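PDB 1LJ8: mannitol dehydrogenase from Pseudomonas fluorescens, which binds NAD and probably acts as a mannitol 2-dehydrogenase, interconverting mannitol and fructose with NAD as cofactor. Local coordinates for residues A[38-43]-A[83-88]; A[229-234]-A[256-261]; A[235-240]-A[368-373]. All coordinates share one frame; numbering follows the deposited sequence.

Contact 1. Residues A[38-43]-A[83-88]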
loop_
_atom_site.group_PDB
_atom_site.type_symbol
_atom_site.label_atom_id
_atom_site.label_comp_id
_atom_site.label_asym_id
_atom_site.label_seq_id
_atom_site.Cartn_x
_atom_site.Cartn_y
_atom_site.Cartn_z
ATOM N N HIS A 38 -0.675 4.593 6.763
ATOM C CA HIS A 38 -0.314 4.318 8.150
ATOM C C HIS A 38 -1.140 5.174 9.096
ATOM O O HIS A 38 -1.638 4.712 10.123
ATOM C CB HIS A 38 1.177 4.661 8.413
ATOM C CG HIS A 38 1.509 4.697 9.871
ATOM N ND1 HIS A 38 1.532 3.551 10.644
ATOM C CD2 HIS A 38 1.746 5.736 10.711
ATOM C CE1 HIS A 38 1.763 3.891 11.905
ATOM N NE2 HIS A 38 1.894 5.207 11.973
ATOM N N ARG A 39 -1.286 6.444 8.738
ATOM C CA ARG A 39 -1.999 7.371 9.595
ATOM C C ARG A 39 -3.499 7.123 9.666
ATOM O O ARG A 39 -4.118 7.342 10.726
ATOM C CB ARG A 39 -1.743 8.825 9.104
ATOM C CG ARG A 39 -0.218 9.168 9.181
ATOM C CD ARG A 39 -0.042 10.687 9.045
ATOM N NE ARG A 39 -0.470 11.124 7.706
ATOM C CZ ARG A 39 -0.939 12.348 7.438
ATOM N NH1 ARG A 39 -1.035 13.249 8.424
ATOM N NH2 ARG A 39 -1.327 12.663 6.183
ATOM N N ALA A 40 -4.083 6.697 8.554
ATOM C CA ALA A 40 -5.544 6.458 8.516
ATOM C C ALA A 40 -5.937 5.103 9.073
ATOM O O ALA A 40 -7.140 4.862 9.328
ATOM C CB ALA A 40 -6.034 6.530 7.048
ATOM N N HIS A 41 -4.952 4.239 9.270
ATOM C CA HIS A 41 -5.231 2.858 9.665
ATOM C C HIS A 41 -4.547 2.468 10.960
ATOM O O HIS A 41 -5.183 2.498 11.996
ATOM C CB HIS A 41 -4.834 1.948 8.473
ATOM C CG HIS A 41 -5.219 0.508 8.631
ATOM N ND1 HIS A 41 -4.361 -0.426 9.163
ATOM C CD2 HIS A 41 -6.371 -0.151 8.320
ATOM C CE1 HIS A 41 -4.964 -1.611 9.177
ATOM N NE2 HIS A 41 -6.188 -1.466 8.679
ATOM N N GLN A 42 -3.258 2.136 10.947
ATOM C CA GLN A 42 -2.637 1.761 12.226
ATOM C C GLN A 42 -2.634 2.877 13.268
ATOM O O GLN A 42 -2.908 2.623 14.459
ATOM C CB GLN A 42 -1.173 1.300 12.037
ATOM C CG GLN A 42 -0.999 0.121 11.044
ATOM C CD GLN A 42 -0.645 0.631 9.658
ATOM O OE1 GLN A 42 0.441 1.197 9.459
ATOM N NE2 GLN A 42 -1.559 0.457 8.695
ATOM N N ALA A 43 -2.302 4.113 12.872
ATOM C CA ALA A 43 -2.293 5.185 13.884
ATOM C C ALA A 43 -3.742 5.467 14.357
ATOM O O ALA A 43 -3.980 5.829 15.523
ATOM C CB ALA A 43 -1.663 6.475 13.302
ATOM N N PHE A 83 -2.371 15.421 13.765
ATOM C CA PHE A 83 -2.835 15.577 12.390
ATOM C C PHE A 83 -4.311 15.233 12.410
ATOM O O PHE A 83 -4.764 14.521 13.319
ATOM C CB PHE A 83 -2.063 14.691 11.389
ATOM C CG PHE A 83 -2.158 13.211 11.652
ATOM C CD1 PHE A 83 -3.186 12.455 11.052
ATOM C CD2 PHE A 83 -1.264 12.587 12.511
ATOM C CE1 PHE A 83 -3.316 11.078 11.321
ATOM C CE2 PHE A 83 -1.370 11.207 12.799
ATOM C CZ PHE A 83 -2.411 10.437 12.202
ATOM N N THR A 84 -5.031 15.725 11.409
ATOM C CA THR A 84 -6.466 15.493 11.329
ATOM C C THR A 84 -6.761 14.290 10.431
ATOM O O THR A 84 -6.223 14.179 9.309
ATOM C CB THR A 84 -7.198 16.716 10.683
ATOM O OG1 THR A 84 -6.747 17.948 11.303
ATOM C CG2 THR A 84 -8.704 16.608 10.868
ATOM N N LEU A 85 -7.641 13.429 10.920
ATOM C CA LEU A 85 -8.145 12.307 10.137
ATOM C C LEU A 85 -9.504 12.839 9.644
ATOM O O LEU A 85 -10.392 13.143 10.451
ATOM C CB LEU A 85 -8.310 11.081 11.000
ATOM C CG LEU A 85 -8.785 9.894 10.126
ATOM C CD1 LEU A 85 -8.017 8.640 10.460
ATOM C CD2 LEU A 85 -10.244 9.707 10.367
ATOM N N TYR A 86 -9.666 12.953 8.334
ATOM C CA TYR A 86 -10.875 13.544 7.746
ATOM C C TYR A 86 -11.547 12.471 6.900
ATOM O O TYR A 86 -11.117 12.206 5.765
ATOM C CB TYR A 86 -10.421 14.735 6.902
ATOM C CG TYR A 86 -11.495 15.603 6.248
ATOM C CD1 TYR A 86 -12.805 15.596 6.708
ATOM C CD2 TYR A 86 -11.161 16.464 5.202
ATOM C CE1 TYR A 86 -13.804 16.471 6.119
ATOM C CE2 TYR A 86 -12.129 17.330 4.625
ATOM C CZ TYR A 86 -13.433 17.316 5.103
ATOM O OH TYR A 86 -14.368 18.192 4.570
ATOM N N GLU A 87 -12.606 11.872 7.449
ATOM C CA GLU A 87 -13.335 10.811 6.744
ATOM C C GLU A 87 -14.277 11.419 5.721
ATOM O O GLU A 87 -14.955 12.389 6.007
ATOM C CB GLU A 87 -14.138 9.941 7.743
ATOM C CG GLU A 87 -13.261 9.133 8.737
ATOM C CD GLU A 87 -14.085 8.331 9.728
ATOM O OE1 GLU A 87 -15.294 8.658 9.870
ATOM O OE2 GLU A 87 -13.517 7.402 10.377
ATOM N N LEU A 88 -14.288 10.875 4.505
ATOM C CA LEU A 88 -15.152 11.402 3.445
ATOM C C LEU A 88 -15.980 10.259 2.857
ATOM O O LEU A 88 -15.432 9.246 2.465
ATOM C CB LEU A 88 -14.293 12.041 2.362
ATOM C CG LEU A 88 -13.413 13.228 2.788
ATOM C CD1 LEU A 88 -12.312 13.474 1.725
ATOM C CD2 LEU A 88 -14.294 14.443 2.972
#
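The ring of Phe83 and the side chain of Arg39 carry this contact. The Arg39 side chain crosses one face of the Phe83 ring: CD of Arg39 sits 3.8 Å from the centroid of the Phe83 ring and only 5° off the ring normal, a CH-pi contact over the centre of that face. Arg39 bends at chi3, so the guanidinium swings back over the root of the ring and Arg39 NH1 comes 3.4 Å from Phe83 CG. The two planes are about 50° apart, and CZ of Arg39 stands 4.7 Å from the Phe83 centroid, making the cation-pi contact off-centre and oblique. The charged end is satisfied elsewhere, NH1 by Trp254 O and NE by Gly35 O, which fix its rotation. At the rim of the ring, near its plane, the methyl CB of Ala43 meets Phe83 CZ at 4.2 Å.

Two residues further on, Leu85 holds CG anti to its backbone N (chi1 -177°), which carries CD1 to within 3.8 Å of Ala40 CA.

The fold here belongs to the Rossmann domain. Helix 36-40, whose Gly36 and Phe37 bind NAD, breaks at His41 and gives way to helix 42-50. The end of helix 36-40, through Arg39 and Ala40, and the start of helix 42-50, through Ala43, both rest on strand 83-87, which runs between its antiparallel neighbour 96-107 and its parallel neighbour 256-258.

Contact 2. Residues A[229-234]-A[256-261]. With NAD (nicotinamide-adenine-dinucleotide), chain B.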
loop_
_atom_site.group_PDB
_atom_site.type_symbol
_atom_site.label_atom_id
_atom_site.label_comp_id
_atom_site.label_asym_id
_atom_site.label_seq_id
_atom_site.Cartn_x
_atom_site.Cartn_y
_atom_site.Cartn_z
ATOM N N VAL A 229 -5.058 -5.572 5.480
ATOM C CA VAL A 229 -5.248 -4.192 5.928
ATOM C C VAL A 229 -6.074 -3.488 4.880
ATOM O O VAL A 229 -5.787 -3.598 3.678
ATOM C CB VAL A 229 -3.869 -3.506 6.143
ATOM C CG1 VAL A 229 -3.107 -4.315 7.260
ATOM C CG2 VAL A 229 -3.061 -3.451 4.828
ATOM N N ASP A 230 -7.120 -2.767 5.301
ATOM C CA ASP A 230 -7.985 -2.201 4.284
ATOM C C ASP A 230 -8.572 -0.849 4.691
ATOM O O ASP A 230 -9.258 -0.782 5.701
ATOM C CB ASP A 230 -9.137 -3.213 4.062
ATOM C CG ASP A 230 -9.945 -2.952 2.783
ATOM O OD1 ASP A 230 -9.586 -2.038 2.046
ATOM O OD2 ASP A 230 -10.952 -3.676 2.505
ATOM N N ARG A 231 -8.266 0.201 3.935
ATOM C CA ARG A 231 -8.893 1.518 4.143
ATOM C C ARG A 231 -8.395 2.414 3.022
ATOM O O ARG A 231 -7.209 2.756 2.977
ATOM C CB ARG A 231 -8.582 2.167 5.509
ATOM C CG ARG A 231 -9.404 3.485 5.642
ATOM C CD ARG A 231 -9.245 4.127 7.026
ATOM N NE ARG A 231 -10.549 4.692 7.393
ATOM C CZ ARG A 231 -10.842 5.213 8.574
ATOM N NH1 ARG A 231 -9.921 5.288 9.526
ATOM N NH2 ARG A 231 -12.115 5.572 8.834
ATOM N N ILE A 232 -9.293 2.760 2.101
ATOM C CA ILE A 232 -8.929 3.596 0.944
ATOM C C ILE A 232 -8.500 4.959 1.462
ATOM O O ILE A 232 -9.254 5.682 2.128
ATOM C CB ILE A 232 -10.088 3.681 -0.057
ATOM C CG1 ILE A 232 -10.282 2.287 -0.717
ATOM C CG2 ILE A 232 -9.779 4.710 -1.145
ATOM C CD1 ILE A 232 -11.715 2.156 -1.388
ATOM N N THR A 233 -7.269 5.314 1.101
ATOM C CA THR A 233 -6.656 6.539 1.620
ATOM C C THR A 233 -6.016 7.324 0.481
ATOM O O THR A 233 -4.885 7.052 0.050
ATOM C CB THR A 233 -5.589 6.156 2.714
ATOM O OG1 THR A 233 -6.213 5.371 3.766
ATOM C CG2 THR A 233 -4.943 7.457 3.332
ATOM N N PRO A 234 -6.740 8.285 -0.058
ATOM C CA PRO A 234 -6.213 9.097 -1.166
ATOM C C PRO A 234 -4.978 9.932 -0.714
ATOM O O PRO A 234 -4.686 10.024 0.495
ATOM C CB PRO A 234 -7.371 10.063 -1.473
ATOM C CG PRO A 234 -8.629 9.281 -1.016
ATOM C CD PRO A 234 -8.168 8.594 0.248
ATOM N N VAL A 256 -4.926 13.645 6.900
ATOM C CA VAL A 256 -5.039 12.393 6.123
ATOM C C VAL A 256 -6.537 12.259 5.798
ATOM O O VAL A 256 -7.384 12.510 6.662
ATOM C CB VAL A 256 -4.535 11.139 6.874
ATOM C CG1 VAL A 256 -5.384 10.827 8.152
ATOM C CG2 VAL A 256 -4.586 9.903 5.891
ATOM N N VAL A 257 -6.854 11.958 4.539
ATOM C CA VAL A 257 -8.261 11.786 4.157
ATOM C C VAL A 257 -8.465 10.293 3.876
ATOM O O VAL A 257 -7.540 9.613 3.389
ATOM C CB VAL A 257 -8.637 12.614 2.877
ATOM C CG1 VAL A 257 -8.654 14.119 3.232
ATOM C CG2 VAL A 257 -7.672 12.351 1.748
ATOM N N CYS A 258 -9.668 9.783 4.154
ATOM C CA CYS A 258 -9.896 8.338 3.969
ATOM C C CYS A 258 -11.386 8.072 4.000
ATOM O O CYS A 258 -12.171 8.930 4.425
ATOM C CB CYS A 258 -9.233 7.551 5.127
ATOM S SG CYS A 258 -9.731 8.083 6.822
ATOM N N GLU A 259 -11.783 6.901 3.493
ATOM C CA GLU A 259 -13.188 6.517 3.507
ATOM C C GLU A 259 -13.599 6.101 4.913
ATOM O O GLU A 259 -12.774 5.818 5.749
ATOM C CB GLU A 259 -13.425 5.326 2.569
ATOM C CG GLU A 259 -12.615 4.130 2.988
ATOM C CD GLU A 259 -12.904 2.848 2.203
ATOM O OE1 GLU A 259 -12.004 1.990 2.199
ATOM O OE2 GLU A 259 -14.014 2.661 1.629
ATOM N N PRO A 260 -14.907 6.042 5.173
ATOM C CA PRO A 260 -15.418 5.639 6.493
ATOM C C PRO A 260 -15.084 4.181 6.797
ATOM O O PRO A 260 -14.757 3.832 7.933
ATOM C CB PRO A 260 -16.957 5.827 6.376
ATOM C CG PRO A 260 -17.144 6.729 5.207
ATOM C CD PRO A 260 -15.964 6.545 4.286
ATOM N N PHE A 261 -15.189 3.316 5.799
ATOM C CA PHE A 261 -14.893 1.893 5.998
ATOM C C PHE A 261 -13.413 1.689 6.415
ATOM O O PHE A 261 -12.525 2.361 5.895
ATOM C CB PHE A 261 -15.099 1.096 4.711
ATOM C CG PHE A 261 -14.796 -0.380 4.871
ATOM C CD1 PHE A 261 -15.709 -1.224 5.495
ATOM C CD2 PHE A 261 -13.577 -0.903 4.440
ATOM C CE1 PHE A 261 -15.410 -2.590 5.690
ATOM C CE2 PHE A 261 -13.266 -2.273 4.641
ATOM C CZ PHE A 261 -14.172 -3.104 5.254
HETATM P PA NAD B . 2.345 7.386 0.554
HETATM O O1A NAD B . 2.848 7.720 -0.754
HETATM O O2A NAD B . 1.544 8.330 1.384
HETATM O O5B NAD B . 3.546 6.942 1.508
HETATM C C5B NAD B . 4.459 5.886 1.077
HETATM C C4B NAD B . 5.491 5.923 2.223
HETATM O O4B NAD B . 6.474 4.843 1.942
HETATM C C3B NAD B . 6.410 7.195 2.282
HETATM O O3B NAD B . 6.674 7.434 3.676
HETATM C C2B NAD B . 7.651 6.763 1.488
HETATM O O2B NAD B . 8.810 7.524 1.805
HETATM C C1B NAD B . 7.810 5.332 1.965
HETATM N N9A NAD B . 8.590 4.484 1.121
HETATM C C8A NAD B . 8.549 4.263 -0.241
HETATM N N7A NAD B . 9.422 3.362 -0.631
HETATM C C5A NAD B . 10.060 2.982 0.540
HETATM C C6A NAD B . 11.073 2.035 0.727
HETATM N N6A NAD B . 11.624 1.281 -0.226
HETATM N N1A NAD B . 11.558 1.852 2.014
HETATM C C2A NAD B . 11.050 2.578 3.091
HETATM N N3A NAD B . 10.029 3.507 2.933
HETATM C C4A NAD B . 9.574 3.669 1.621
HETATM O O3 NAD B . 1.539 6.032 0.364
HETATM P PN NAD B . 0.332 5.385 1.205
HETATM O O1N NAD B . -0.940 5.787 0.599
HETATM O O2N NAD B . 0.555 5.721 2.614
HETATM O O5D NAD B . 0.498 3.846 0.904
HETATM C C5D NAD B . 1.657 3.202 1.414
HETATM C C4D NAD B . 1.376 1.765 1.343
HETATM O O4D NAD B . 0.377 1.311 2.278
HETATM C C3D NAD B . 0.956 1.154 -0.043
HETATM O O3D NAD B . 2.059 1.016 -0.932
HETATM C C2D NAD B . 0.240 -0.125 0.343
HETATM O O2D NAD B . 1.145 -1.216 0.447
HETATM C C1D NAD B . -0.410 0.230 1.704
HETATM N N1N NAD B . -1.836 0.602 1.621
HETATM C C2N NAD B . -2.326 1.826 1.131
HETATM C C3N NAD B . -3.685 1.980 1.032
HETATM C C7N NAD B . -4.236 3.301 0.462
HETATM O O7N NAD B . -5.446 3.335 0.193
HETATM N N7N NAD B . -3.443 4.318 0.198
HETATM C C4N NAD B . -4.610 0.890 1.409
HETATM C C5N NAD B . -4.060 -0.319 1.933
HETATM C C6N NAD B . -2.651 -0.492 2.050
HETATM O O HOH W 1 -4.418 11.474 2.800
#
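The Arg231 guanidinium has Cys258 SG over the centre of one face, 3.5 Å above its plane, and the backbone carbonyl of Glu259 at its edge. Arg231 NE donates to Glu259 O at 3.0 Å, nearly along the C=O axis although the N-H is bent (145°); NH2 adds weak bonds to Glu259 O and Pro260 O. Beyond the segments, NH1 bonds to Ala40 O and NH2 forms a salt bridge with Glu87, so the buried cation is gripped from several directions. The Phe261 ring is met at its edge: Asp230 OD2 lies 3.4 Å from Phe261 CE2, with carboxylate and ring planes 70° apart, while Asp230 OD1 pairs with Arg361.

Between these groups Glu259 and Ile232 form a reciprocal pair. Glu259 OE1 receives Ile232 N at 2.8 Å in an almost straight bond (173°), approached from above the carboxylate plane, and Glu259 N returns a bond to Ile232 O at 3.1 Å. Arg361 is a second partner of OE1.

This part of the Rossmann domain is where the chain leaves strand 227-230 of a small three-stranded sheet and runs beside strand 256-258, the edge strand of the main mixed sheet, to form the nicotinamide end of the NAD pocket. Thr233 N donates to NAD O7N at 2.8 Å, and NAD N7N donates to Thr233 O at 3.1 Å, so one residue reads both ends of the carboxamide. Thr233 OG1 turns back to donate to Arg231 O, leaving CG2 against Val256 CG2. A water accepts from Val257 N and donates to Pro234 O, whereas Val257 O, approached at 3.4 Å by Pro234 CD, is buried without a polar partner.

Contact 3. Residues A[235-240]-A[368-373]. With NAD (nicotinamide-adenine-dinucleotide), chain B.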
loop_
_atom_site.group_PDB
_atom_site.type_symbol
_atom_site.label_atom_id
_atom_site.label_comp_id
_atom_site.label_asym_id
_atom_site.label_seq_id
_atom_site.Cartn_x
_atom_site.Cartn_y
_atom_site.Cartn_z
HETATM N N MSE A 235 -4.326 10.562 -1.694
HETATM C CA MSE A 235 -3.230 11.497 -1.418
HETATM C C MSE A 235 -3.885 12.785 -0.938
HETATM O O MSE A 235 -5.010 13.118 -1.351
HETATM C CB MSE A 235 -2.418 11.807 -2.694
HETATM C CG MSE A 235 -1.903 10.561 -3.380
HETATM SE SE MSE A 235 -0.798 11.125 -4.900
HETATM C CE MSE A 235 -2.236 11.836 -6.041
ATOM N N THR A 236 -3.230 13.486 -0.019
ATOM C CA THR A 236 -3.793 14.729 0.457
ATOM C C THR A 236 -3.388 15.808 -0.548
ATOM O O THR A 236 -2.324 16.364 -0.492
ATOM C CB THR A 236 -3.266 15.071 1.857
ATOM O OG1 THR A 236 -3.823 14.111 2.784
ATOM C CG2 THR A 236 -3.691 16.516 2.279
ATOM N N SER A 237 -4.273 16.079 -1.483
ATOM C CA SER A 237 -4.012 17.124 -2.482
ATOM C C SER A 237 -4.386 18.476 -1.830
ATOM O O SER A 237 -4.953 18.558 -0.725
ATOM C CB SER A 237 -4.923 16.857 -3.670
ATOM O OG SER A 237 -6.253 16.993 -3.189
ATOM N N THR A 238 -4.057 19.568 -2.511
ATOM C CA THR A 238 -4.417 20.855 -1.976
ATOM C C THR A 238 -5.919 20.968 -1.790
ATOM O O THR A 238 -6.394 21.526 -0.810
ATOM C CB THR A 238 -3.932 21.971 -2.917
ATOM O OG1 THR A 238 -2.514 21.923 -2.947
ATOM C CG2 THR A 238 -4.380 23.329 -2.428
ATOM N N ALA A 239 -6.683 20.454 -2.744
ATOM C CA ALA A 239 -8.130 20.548 -2.620
ATOM C C ALA A 239 -8.622 19.819 -1.361
ATOM O O ALA A 239 -9.503 20.315 -0.657
ATOM C CB ALA A 239 -8.795 19.946 -3.864
ATOM N N HIS A 240 -8.066 18.635 -1.098
ATOM C CA HIS A 240 -8.484 17.899 0.119
ATOM C C HIS A 240 -8.177 18.735 1.364
ATOM O O HIS A 240 -8.992 18.869 2.280
ATOM C CB HIS A 240 -7.762 16.544 0.151
ATOM C CG HIS A 240 -8.474 15.473 -0.624
ATOM N ND1 HIS A 240 -9.731 15.029 -0.263
ATOM C CD2 HIS A 240 -8.119 14.744 -1.712
ATOM C CE1 HIS A 240 -10.119 14.073 -1.091
ATOM N NE2 HIS A 240 -9.166 13.883 -1.984
ATOM N N ALA A 368 -13.039 11.252 -3.424
ATOM C CA ALA A 368 -12.172 11.776 -4.463
ATOM C C ALA A 368 -10.753 11.155 -4.472
ATOM O O ALA A 368 -9.720 11.833 -4.395
ATOM C CB ALA A 368 -12.104 13.332 -4.358
ATOM N N ASP A 369 -10.723 9.838 -4.613
ATOM C CA ASP A 369 -9.463 9.110 -4.668
ATOM C C ASP A 369 -8.882 9.230 -6.071
ATOM O O ASP A 369 -9.553 8.995 -7.082
ATOM C CB ASP A 369 -9.713 7.645 -4.276
ATOM C CG ASP A 369 -8.413 6.864 -4.129
ATOM O OD1 ASP A 369 -7.386 7.542 -3.987
ATOM O OD2 ASP A 369 -8.443 5.609 -4.160
ATOM N N GLN A 370 -7.629 9.611 -6.140
ATOM C CA GLN A 370 -6.997 9.907 -7.416
ATOM C C GLN A 370 -6.508 8.766 -8.275
ATOM O O GLN A 370 -5.780 7.916 -7.789
ATOM C CB GLN A 370 -5.795 10.834 -7.182
ATOM C CG GLN A 370 -6.119 12.036 -6.299
ATOM C CD GLN A 370 -5.784 11.785 -4.819
ATOM O OE1 GLN A 370 -5.417 10.681 -4.415
ATOM N NE2 GLN A 370 -5.911 12.850 -4.006
ATOM N N LEU A 371 -6.892 8.748 -9.556
ATOM C CA LEU A 371 -6.365 7.730 -10.420
ATOM C C LEU A 371 -4.837 7.873 -10.495
ATOM O O LEU A 371 -4.135 6.873 -10.670
ATOM C CB LEU A 371 -6.993 7.775 -11.849
ATOM C CG LEU A 371 -8.495 7.425 -11.881
ATOM C CD1 LEU A 371 -8.911 7.296 -13.369
ATOM C CD2 LEU A 371 -8.786 6.103 -11.080
ATOM N N GLU A 372 -4.288 9.076 -10.319
ATOM C CA GLU A 372 -2.829 9.176 -10.342
ATOM C C GLU A 372 -2.195 8.345 -9.199
ATOM O O GLU A 372 -1.111 7.775 -9.364
ATOM C CB GLU A 372 -2.374 10.619 -10.206
ATOM C CG GLU A 372 -0.868 10.715 -10.439
ATOM C CD GLU A 372 -0.366 12.130 -10.717
ATOM O OE1 GLU A 372 -1.060 12.915 -11.402
ATOM O OE2 GLU A 372 0.753 12.439 -10.264
ATOM N N ARG A 373 -2.894 8.291 -8.058
ATOM C CA ARG A 373 -2.422 7.491 -6.930
ATOM C C ARG A 373 -2.577 6.020 -7.289
ATOM O O ARG A 373 -1.653 5.236 -7.153
ATOM C CB ARG A 373 -3.265 7.765 -5.665
ATOM C CG ARG A 373 -2.774 7.007 -4.432
ATOM C CD ARG A 373 -3.758 7.137 -3.248
ATOM N NE ARG A 373 -4.923 6.292 -3.481
ATOM C CZ ARG A 373 -4.910 4.970 -3.321
ATOM N NH1 ARG A 373 -3.795 4.321 -2.934
ATOM N NH2 ARG A 373 -6.032 4.287 -3.529
HETATM P PA NAD B . 2.345 7.386 0.554
HETATM O O1A NAD B . 2.848 7.720 -0.754
HETATM O O2A NAD B . 1.544 8.330 1.384
HETATM O O5B NAD B . 3.546 6.942 1.508
HETATM C C5B NAD B . 4.459 5.886 1.077
HETATM C C4B NAD B . 5.491 5.923 2.223
HETATM O O4B NAD B . 6.474 4.843 1.942
HETATM C C3B NAD B . 6.410 7.195 2.282
HETATM O O3B NAD B . 6.674 7.434 3.676
HETATM C C2B NAD B . 7.651 6.763 1.488
HETATM O O2B NAD B . 8.810 7.524 1.805
HETATM C C1B NAD B . 7.810 5.332 1.965
HETATM N N9A NAD B . 8.590 4.484 1.121
HETATM C C8A NAD B . 8.549 4.263 -0.241
HETATM N N7A NAD B . 9.422 3.362 -0.631
HETATM C C5A NAD B . 10.060 2.982 0.540
HETATM C C6A NAD B . 11.073 2.035 0.727
HETATM N N6A NAD B . 11.624 1.281 -0.226
HETATM N N1A NAD B . 11.558 1.852 2.014
HETATM C C2A NAD B . 11.050 2.578 3.091
HETATM N N3A NAD B . 10.029 3.507 2.933
HETATM C C4A NAD B . 9.574 3.669 1.621
HETATM O O3 NAD B . 1.539 6.032 0.364
HETATM P PN NAD B . 0.332 5.385 1.205
HETATM O O1N NAD B . -0.940 5.787 0.599
HETATM O O2N NAD B . 0.555 5.721 2.614
HETATM O O5D NAD B . 0.498 3.846 0.904
HETATM C C5D NAD B . 1.657 3.202 1.414
HETATM C C4D NAD B . 1.376 1.765 1.343
HETATM O O4D NAD B . 0.377 1.311 2.278
HETATM C C3D NAD B . 0.956 1.154 -0.043
HETATM O O3D NAD B . 2.059 1.016 -0.932
HETATM C C2D NAD B . 0.240 -0.125 0.343
HETATM O O2D NAD B . 1.145 -1.216 0.447
HETATM C C1D NAD B . -0.410 0.230 1.704
HETATM N N1N NAD B . -1.836 0.602 1.621
HETATM C C2N NAD B . -2.326 1.826 1.131
HETATM C C3N NAD B . -3.685 1.980 1.032
HETATM C C7N NAD B . -4.236 3.301 0.462
HETATM O O7N NAD B . -5.446 3.335 0.193
HETATM N N7N NAD B . -3.443 4.318 0.198
HETATM C C4N NAD B . -4.610 0.890 1.409
HETATM C C5N NAD B . -4.060 -0.319 1.933
HETATM C C6N NAD B . -2.651 -0.492 2.050
#
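The nicotinamide end of the NAD pocket lies where the Rossmann domain meets the C-terminal domain, and here the start of helix 238-248 of the former faces the start of helix 371-375 of the latter. Gln370, the N-cap residue of helix 371-375, makes the main link. Its chain bends at chi2 (94°), turning the amide onto the backbone of Met235, which is present as selenomethionine. Met235 N donates to Gln370 OE1 at 2.9 Å, in the carbonyl plane and on a lone pair, while Gln370 NE2 donates to Met235 O at 2.8 Å from above that carbonyl's plane. One amide thus satisfies both polar backbone atoms of a single residue, and its orientation is fixed by the pair.

Met235 also slides past Arg373 in the opposite direction, the CG atoms of Met235 and Arg373 meeting at 3.8 Å, and its CE folds against the Gln370 side chain. On the other flank Ser237 OG caps helix 238-248 by accepting from His240 N. The His240 ring then reaches across, and its NE2 donates to Ala368 O at 3.2 Å in a nearly straight bond (168°) that lies in the ring plane; the Gln370 amide stands at the ring's edge, nearly perpendicular to it.

Arg373 is clamped side-on by Asp369: NE binds Asp369 OD1 and NH2 binds Asp369 OD2, each through a syn lone pair. The salt bridge sets the guanidinium with one face toward the NAD carboxamide oxygen O7N, and Arg373 NH1 comes 3.2 Å from NAD N7N.

In the fold
The three contacts step from the Rossmann core toward the domain interface. Contacts 1 and 2 have centres about 7 Å apart and share the main sheet, since strands 83-87 and 256-258 are neighbours; Glu87 OE2 and Arg231 NH2, 2.8 Å apart, bridge them directly. Contact 3 lies about 12 Å from contact 2, centre to centre, and their segments alternate along the chain, helix 238-248 connecting the two sides of contact 2. The Asp369 carboxylate touches contact 2, with OD2 3.4 Å from Ile232 CG2. Contacts 2 and 3 both meet NAD, placing Thr233 and Arg373 beside its carboxamide, whereas contact 1 reaches the pocket through Thr233, with Ala40 CB 3.5 Å from Thr233 OG1.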